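Local coordinates for Peptide/nickel transport system substrate-binding protein (Listeria monocytogenes serotype 1/2a, PDB 5KZT) that probably binds peptides outside the cell for import by an oligopeptide transport system, at residues 272-277 / 489-494; 367-372 / 417-422. All blocks are in the same frame, centred on the assembly; numbering follows the deposited sequence.

In the fold
Interactions 1 and 2 lie in one mixed, branched sheet, with their centres about 13 Å apart and on the same side of the chain's centre. Strand 264-277 lies between 491-503, its partner in interaction 1, and 420-425, antiparallel to both. Strand 420-425 then runs parallel to 367-374 in interaction 2, and 367-374 pairs in turn with 397-404, as expected of a lobe of a periplasmic-binding-protein fold. Along the chain, 367-372 and 417-422 both fall inside the long excursion between 272-277 and 489-494. A probable hydrogen bond from Lys-276 N to Ser-421 O (2.9 Å) joins the two contacts, and Ile-275 CD1 packs on Phe-371 CE1.

Interaction 1: 272-277 / 489-494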
loop_
_atom_site.group_PDB
_atom_site.type_symbol
_atom_site.label_atom_id
_atom_site.label_comp_id
_atom_site.label_asym_id
_atom_site.label_seq_id
_atom_site.Cartn_x
_atom_site.Cartn_y
_atom_site.Cartn_z
ATOM N N THR A 272 -1.931 -1.365 8.807
ATOM C CA THR A 272 -3.161 -1.575 9.554
ATOM C C THR A 272 -4.198 -2.229 8.647
ATOM O O THR A 272 -4.419 -1.767 7.517
ATOM C CB THR A 272 -3.706 -0.236 10.046
ATOM O OG1 THR A 272 -2.713 0.381 10.878
ATOM C CG2 THR A 272 -5.015 -0.429 10.829
ATOM N N PHE A 273 -4.807 -3.306 9.141
ATOM C CA PHE A 273 -5.909 -3.967 8.474
ATOM C C PHE A 273 -7.195 -3.573 9.183
ATOM O O PHE A 273 -7.243 -3.509 10.415
ATOM C CB PHE A 273 -5.709 -5.481 8.458
ATOM C CG PHE A 273 -4.952 -5.955 7.255
ATOM C CD1 PHE A 273 -3.577 -5.775 7.180
ATOM C CD2 PHE A 273 -5.618 -6.490 6.170
ATOM C CE1 PHE A 273 -2.868 -6.180 6.058
ATOM C CE2 PHE A 273 -4.916 -6.908 5.054
ATOM C CZ PHE A 273 -3.543 -6.748 4.992
ATOM N N TYR A 274 -8.210 -3.246 8.394
ATOM C CA TYR A 274 -9.420 -2.672 8.926
ATOM C C TYR A 274 -10.593 -3.128 8.106
ATOM O O TYR A 274 -10.447 -3.481 6.936
ATOM C CB TYR A 274 -9.355 -1.147 8.965
ATOM C CG TYR A 274 -8.933 -0.487 7.667
ATOM C CD1 TYR A 274 -7.587 -0.256 7.406
ATOM C CD2 TYR A 274 -9.869 -0.088 6.708
ATOM C CE1 TYR A 274 -7.165 0.348 6.238
ATOM C CE2 TYR A 274 -9.454 0.522 5.520
ATOM C CZ TYR A 274 -8.099 0.738 5.300
ATOM O OH TYR A 274 -7.636 1.323 4.151
ATOM N N ILE A 275 -11.755 -3.082 8.742
ATOM C CA ILE A 275 -13.025 -3.321 8.075
ATOM C C ILE A 275 -13.466 -2.016 7.408
ATOM O O ILE A 275 -13.577 -0.981 8.084
ATOM C CB ILE A 275 -14.130 -3.751 9.071
ATOM C CG1 ILE A 275 -13.701 -4.955 9.915
ATOM C CG2 ILE A 275 -15.439 -4.029 8.329
ATOM C CD1 ILE A 275 -13.533 -6.241 9.155
ATOM N N LYS A 276 -13.753 -2.072 6.112
ATOM C CA LYS A 276 -14.434 -0.983 5.408
ATOM C C LYS A 276 -15.951 -1.192 5.341
ATOM O O LYS A 276 -16.425 -2.262 4.975
ATOM C CB LYS A 276 -13.876 -0.850 3.996
ATOM C CG LYS A 276 -12.440 -0.364 3.951
ATOM C CD LYS A 276 -11.954 -0.120 2.534
ATOM C CE LYS A 276 -12.502 1.161 1.956
ATOM N NZ LYS A 276 -11.875 1.406 0.647
ATOM N N PHE A 277 -16.703 -0.146 5.656
ATOM C CA PHE A 277 -18.169 -0.168 5.630
ATOM C C PHE A 277 -18.663 0.646 4.445
ATOM O O PHE A 277 -18.700 1.881 4.516
ATOM C CB PHE A 277 -18.700 0.459 6.915
ATOM C CG PHE A 277 -18.365 -0.325 8.161
ATOM C CD1 PHE A 277 -18.883 -1.606 8.356
ATOM C CD2 PHE A 277 -17.572 0.229 9.162
ATOM C CE1 PHE A 277 -18.584 -2.328 9.508
ATOM C CE2 PHE A 277 -17.281 -0.494 10.325
ATOM C CZ PHE A 277 -17.780 -1.767 10.489
ATOM N N VAL A 489 -17.501 5.922 13.183
ATOM C CA VAL A 489 -17.339 4.497 12.840
ATOM C C VAL A 489 -17.254 4.301 11.304
ATOM O O VAL A 489 -17.948 3.459 10.724
ATOM C CB VAL A 489 -18.483 3.625 13.428
ATOM C CG1 VAL A 489 -18.025 2.180 13.561
ATOM C CG2 VAL A 489 -18.964 4.143 14.782
ATOM N N ALA A 490 -16.426 5.117 10.646
ATOM C CA ALA A 490 -16.232 5.032 9.181
ATOM C C ALA A 490 -15.640 3.676 8.790
ATOM O O ALA A 490 -15.984 3.108 7.741
ATOM C CB ALA A 490 -15.292 6.141 8.724
ATOM N N ILE A 491 -14.708 3.217 9.625
ATOM C CA ILE A 491 -14.009 1.916 9.475
ATOM C C ILE A 491 -13.772 1.323 10.848
ATOM O O ILE A 491 -13.986 1.996 11.848
ATOM C CB ILE A 491 -12.633 2.085 8.821
ATOM C CG1 ILE A 491 -11.739 3.025 9.638
ATOM C CG2 ILE A 491 -12.788 2.592 7.399
ATOM C CD1 ILE A 491 -10.297 2.944 9.257
ATOM N N GLN A 492 -13.311 0.080 10.898
ATOM C CA GLN A 492 -12.925 -0.554 12.164
ATOM C C GLN A 492 -11.552 -1.199 12.036
ATOM O O GLN A 492 -11.427 -2.283 11.476
ATOM C CB GLN A 492 -13.966 -1.595 12.623
ATOM C CG GLN A 492 -13.602 -2.415 13.879
ATOM C CD GLN A 492 -13.281 -1.580 15.123
ATOM O OE1 GLN A 492 -12.581 -0.576 15.043
ATOM N NE2 GLN A 492 -13.793 -2.005 16.290
ATOM N N PRO A 493 -10.510 -0.538 12.568
ATOM C CA PRO A 493 -9.215 -1.212 12.693
ATOM C C PRO A 493 -9.331 -2.569 13.405
ATOM O O PRO A 493 -10.024 -2.678 14.414
ATOM C CB PRO A 493 -8.390 -0.221 13.492
ATOM C CG PRO A 493 -8.946 1.106 13.061
ATOM C CD PRO A 493 -10.425 0.873 12.977
ATOM N N LEU A 494 -8.656 -3.577 12.858
ATOM C CA LEU A 494 -8.713 -4.928 13.395
ATOM C C LEU A 494 -7.355 -5.331 13.935
ATOM O O LEU A 494 -7.265 -5.735 15.086
ATOM C CB LEU A 494 -9.185 -5.917 12.325
ATOM C CG LEU A 494 -10.459 -6.678 12.691
ATOM C CD1 LEU A 494 -11.050 -7.391 11.492
ATOM C CD2 LEU A 494 -10.185 -7.654 13.835
HETATM O O HOH W 1 -18.198 4.044 6.187
#
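The antiparallel strand pair 272-277 / 491-494 belongs to the mixed sheet of a solute-binding lobe, and backbone bonds between Phe-273, Ile-275, Gln-492 and Leu-494 hold it together. Leu-494 N gives its hydrogen to Phe-273 O at 2.8 Å. Ile-275 and Gln-492 form a hydrogen-bonded pair: Ile-275 N reaches Gln-492 O at 2.9 Å from above the carbonyl plane, whereas Gln-492 N meets Ile-275 O on a lone pair at 3.0 Å.

Tyr-274 and Ile-491 share one side of the sheet. Ile-491 CG1 stands between its backbone N and carbonyl carbon (chi1 59°), and CD1 beyond it lies over one face of the tyrosine ring, 4.0 Å from Tyr-274 CD2. Tyr-274 faces Pro-493 in a non-hydrogen-bonded pair, its CB 3.7 Å from Pro-493 CA. On the other side, in one of its two conformers, Leu-494 brings CD1 to 3.6 Å from Ile-275 CD1, and Ile-275 CG2 rests over the rim of one face of the Phe-277 ring. That ring turns its edge to Ala-490, with CD2 3.6 Å from Ala-490 O. A water donates to both Phe-277 O and Ala-490 O, bridging the two segments where the direct backbone bonds have ended.

Gln-492 NE2 turns away to the carbonyls of Leu-344 and Ala-298, while Lys-276 NZ makes a salt bridge with Asp-413. Phe-273 packs against an acidic side chain of the bound peptide. Val-489, with positive phi, is the first residue to leave helix 471-487, and the chain then enters the strand at Ile-491, opening an antiparallel pairing within the periplasmic-binding-protein fold.

Interaction 2: 367-372 / 417-422; sequences ITVEFT and DYDFSM
The rings of Phe-371 and Phe-420 meet edge to face, with centroids 4.8 Å apart and planes at 61°. Phe-371 CD1 lies over the centre of one face of Phe-420, and Phe-420 CG, which sits between its backbone N and carbonyl carbon (chi1 69°), lies in the plane of the Phe-371 ring at its edge. The Tyr-418 ring has Phe-420 C at its edge, in plane. Val-369 CG2 comes obliquely to the Phe-420 ring, 3.4 Å from CE1, and Phe-371 CZ touches Met-422 CB at 3.8 Å. Ile-386 of helix 377-393 packs on Phe-371, and Leu-390 of the same helix on Phe-420.

Beside the rings the strands run parallel. Thr-372 takes part through both backbone groups: its N donates to Phe-420 O at 2.9 Å, and its O accepts from Met-422 N nearly along the C=O axis. Phe-420 N makes only a weak bond to Glu-370 O. Before the strand pairing begins, Asp-419 stands in for a backbone acceptor: its OD2 takes the N-H of Glu-370 at 2.9 Å with the anti lone pair, in an almost straight bond (171°).

On the side of Thr-372, one water accepts from Asp-419 N and lies within bonding distance of Glu-370 O, Glu-370 OE1 and Thr-372 OG1, with more acceptors around it than protons to give; a second joins Glu-370 OE1 to Asp-417 O. Glu-370 OE1 lies 4.9 Å from Asp-419 OD2, and Arg-281 forms salt bridges with Glu-370, Asp-417 and Asp-419. The contact thus joins an apolar aromatic side to a hydrated acidic side whose negative charge is probably balanced in part by Arg-281.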
loop_
_atom_site.group_PDB
_atom_site.type_symbol
_atom_site.label_atom_id
_atom_site.label_comp_id
_atom_site.label_asym_id
_atom_site.label_seq_id
_atom_site.Cartn_x
_atom_site.Cartn_y
_atom_site.Cartn_z
ATOM N N ILE A 367 -30.832 -8.950 8.798
ATOM C CA ILE A 367 -29.999 -8.293 7.778
ATOM C C ILE A 367 -29.067 -9.364 7.221
ATOM O O ILE A 367 -28.499 -10.140 8.000
ATOM C CB ILE A 367 -29.169 -7.127 8.383
ATOM C CG1 ILE A 367 -30.045 -5.886 8.598
ATOM C CG2 ILE A 367 -27.976 -6.755 7.494
ATOM C CD1 ILE A 367 -29.420 -4.801 9.458
ATOM N N THR A 368 -28.941 -9.417 5.889
ATOM C CA THR A 368 -27.870 -10.172 5.196
ATOM C C THR A 368 -26.885 -9.198 4.587
ATOM O O THR A 368 -27.291 -8.256 3.920
ATOM C CB THR A 368 -28.428 -11.061 4.063
ATOM O OG1 THR A 368 -29.381 -11.977 4.608
ATOM C CG2 THR A 368 -27.310 -11.868 3.374
ATOM N N VAL A 369 -25.595 -9.416 4.823
ATOM C CA VAL A 369 -24.553 -8.657 4.150
ATOM C C VAL A 369 -23.436 -9.583 3.726
ATOM O O VAL A 369 -23.202 -10.609 4.365
ATOM C CB VAL A 369 -23.979 -7.509 5.021
ATOM C CG1 VAL A 369 -24.967 -6.350 5.082
ATOM C CG2 VAL A 369 -23.577 -7.993 6.412
ATOM N N GLU A 370 -22.737 -9.191 2.656
ATOM C CA GLU A 370 -21.633 -9.964 2.099
ATOM C C GLU A 370 -20.300 -9.346 2.532
ATOM O O GLU A 370 -20.089 -8.143 2.357
ATOM C CB GLU A 370 -21.803 -10.022 0.578
ATOM C CG GLU A 370 -20.584 -10.257 -0.310
ATOM C CD GLU A 370 -20.863 -9.724 -1.728
ATOM O OE1 GLU A 370 -20.409 -8.574 -2.112
ATOM O OE2 GLU A 370 -21.593 -10.456 -2.439
ATOM N N PHE A 371 -19.424 -10.179 3.100
ATOM C CA PHE A 371 -18.104 -9.763 3.543
ATOM C C PHE A 371 -17.077 -10.152 2.470
ATOM O O PHE A 371 -16.936 -11.341 2.153
ATOM C CB PHE A 371 -17.773 -10.444 4.871
ATOM C CG PHE A 371 -16.497 -9.964 5.487
ATOM C CD1 PHE A 371 -16.346 -8.634 5.856
ATOM C CD2 PHE A 371 -15.433 -10.833 5.685
ATOM C CE1 PHE A 371 -15.156 -8.179 6.418
ATOM C CE2 PHE A 371 -14.237 -10.385 6.238
ATOM C CZ PHE A 371 -14.098 -9.054 6.611
ATOM N N THR A 372 -16.366 -9.167 1.921
ATOM C CA THR A 372 -15.315 -9.443 0.939
ATOM C C THR A 372 -13.902 -9.494 1.551
ATOM O O THR A 372 -13.486 -8.584 2.268
ATOM C CB THR A 372 -15.339 -8.438 -0.220
ATOM O OG1 THR A 372 -16.589 -8.532 -0.902
ATOM C CG2 THR A 372 -14.242 -8.730 -1.230
ATOM N N ASP A 417 -18.639 -1.931 -5.273
ATOM C CA ASP A 417 -19.469 -3.086 -5.500
ATOM C C ASP A 417 -19.140 -4.092 -4.409
ATOM O O ASP A 417 -18.583 -5.151 -4.660
ATOM C CB ASP A 417 -19.198 -3.611 -6.918
ATOM C CG ASP A 417 -20.268 -4.529 -7.428
ATOM O OD1 ASP A 417 -21.472 -4.347 -7.100
ATOM O OD2 ASP A 417 -19.913 -5.446 -8.209
ATOM N N TYR A 418 -19.492 -3.737 -3.185
ATOM C CA TYR A 418 -19.243 -4.563 -2.001
ATOM C C TYR A 418 -20.100 -4.000 -0.857
ATOM O O TYR A 418 -20.618 -2.881 -0.961
ATOM C CB TYR A 418 -17.730 -4.587 -1.645
ATOM C CG TYR A 418 -17.194 -3.322 -1.011
ATOM C CD1 TYR A 418 -16.866 -2.222 -1.801
ATOM C CD2 TYR A 418 -17.004 -3.225 0.374
ATOM C CE1 TYR A 418 -16.414 -1.028 -1.241
ATOM C CE2 TYR A 418 -16.493 -2.052 0.945
ATOM C CZ TYR A 418 -16.204 -0.959 0.124
ATOM O OH TYR A 418 -15.741 0.213 0.647
ATOM N N ASP A 419 -20.301 -4.775 0.203
ATOM C CA ASP A 419 -21.025 -4.290 1.381
ATOM C C ASP A 419 -20.043 -3.863 2.467
ATOM O O ASP A 419 -20.049 -2.722 2.941
ATOM C CB ASP A 419 -21.944 -5.374 1.937
ATOM C CG ASP A 419 -23.044 -5.770 0.993
ATOM O OD1 ASP A 419 -23.398 -5.000 0.067
ATOM O OD2 ASP A 419 -23.584 -6.875 1.205
ATOM N N PHE A 420 -19.213 -4.811 2.869
ATOM C CA PHE A 420 -18.107 -4.551 3.763
ATOM C C PHE A 420 -16.975 -5.511 3.440
ATOM O O PHE A 420 -17.208 -6.550 2.812
ATOM C CB PHE A 420 -18.516 -4.484 5.252
ATOM C CG PHE A 420 -18.953 -5.789 5.897
ATOM C CD1 PHE A 420 -19.786 -6.694 5.270
ATOM C CD2 PHE A 420 -18.577 -6.056 7.209
ATOM C CE1 PHE A 420 -20.190 -7.864 5.914
ATOM C CE2 PHE A 420 -18.984 -7.218 7.862
ATOM C CZ PHE A 420 -19.795 -8.122 7.214
ATOM N N SER A 421 -15.759 -5.142 3.841
ATOM C CA SER A 421 -14.578 -5.857 3.391
ATOM C C SER A 421 -13.430 -5.744 4.362
ATOM O O SER A 421 -13.412 -4.859 5.222
ATOM C CB SER A 421 -14.134 -5.306 2.030
ATOM O OG SER A 421 -13.597 -3.982 2.142
ATOM N N MET A 422 -12.486 -6.661 4.212
ATOM C CA MET A 422 -11.236 -6.647 4.962
ATOM C C MET A 422 -10.246 -5.926 4.066
ATOM O O MET A 422 -9.932 -6.416 2.982
ATOM C CB MET A 422 -10.756 -8.067 5.209
ATOM C CG MET A 422 -9.386 -8.160 5.867
ATOM S SD MET A 422 -9.455 -7.709 7.617
ATOM C CE MET A 422 -10.127 -9.215 8.268
HETATM O O HOH W 2 -18.837 -7.342 0.028
HETATM O O HOH W 3 -18.640 -7.848 -4.295
HETATM O O HOH W 4 -16.132 -7.094 -3.384
#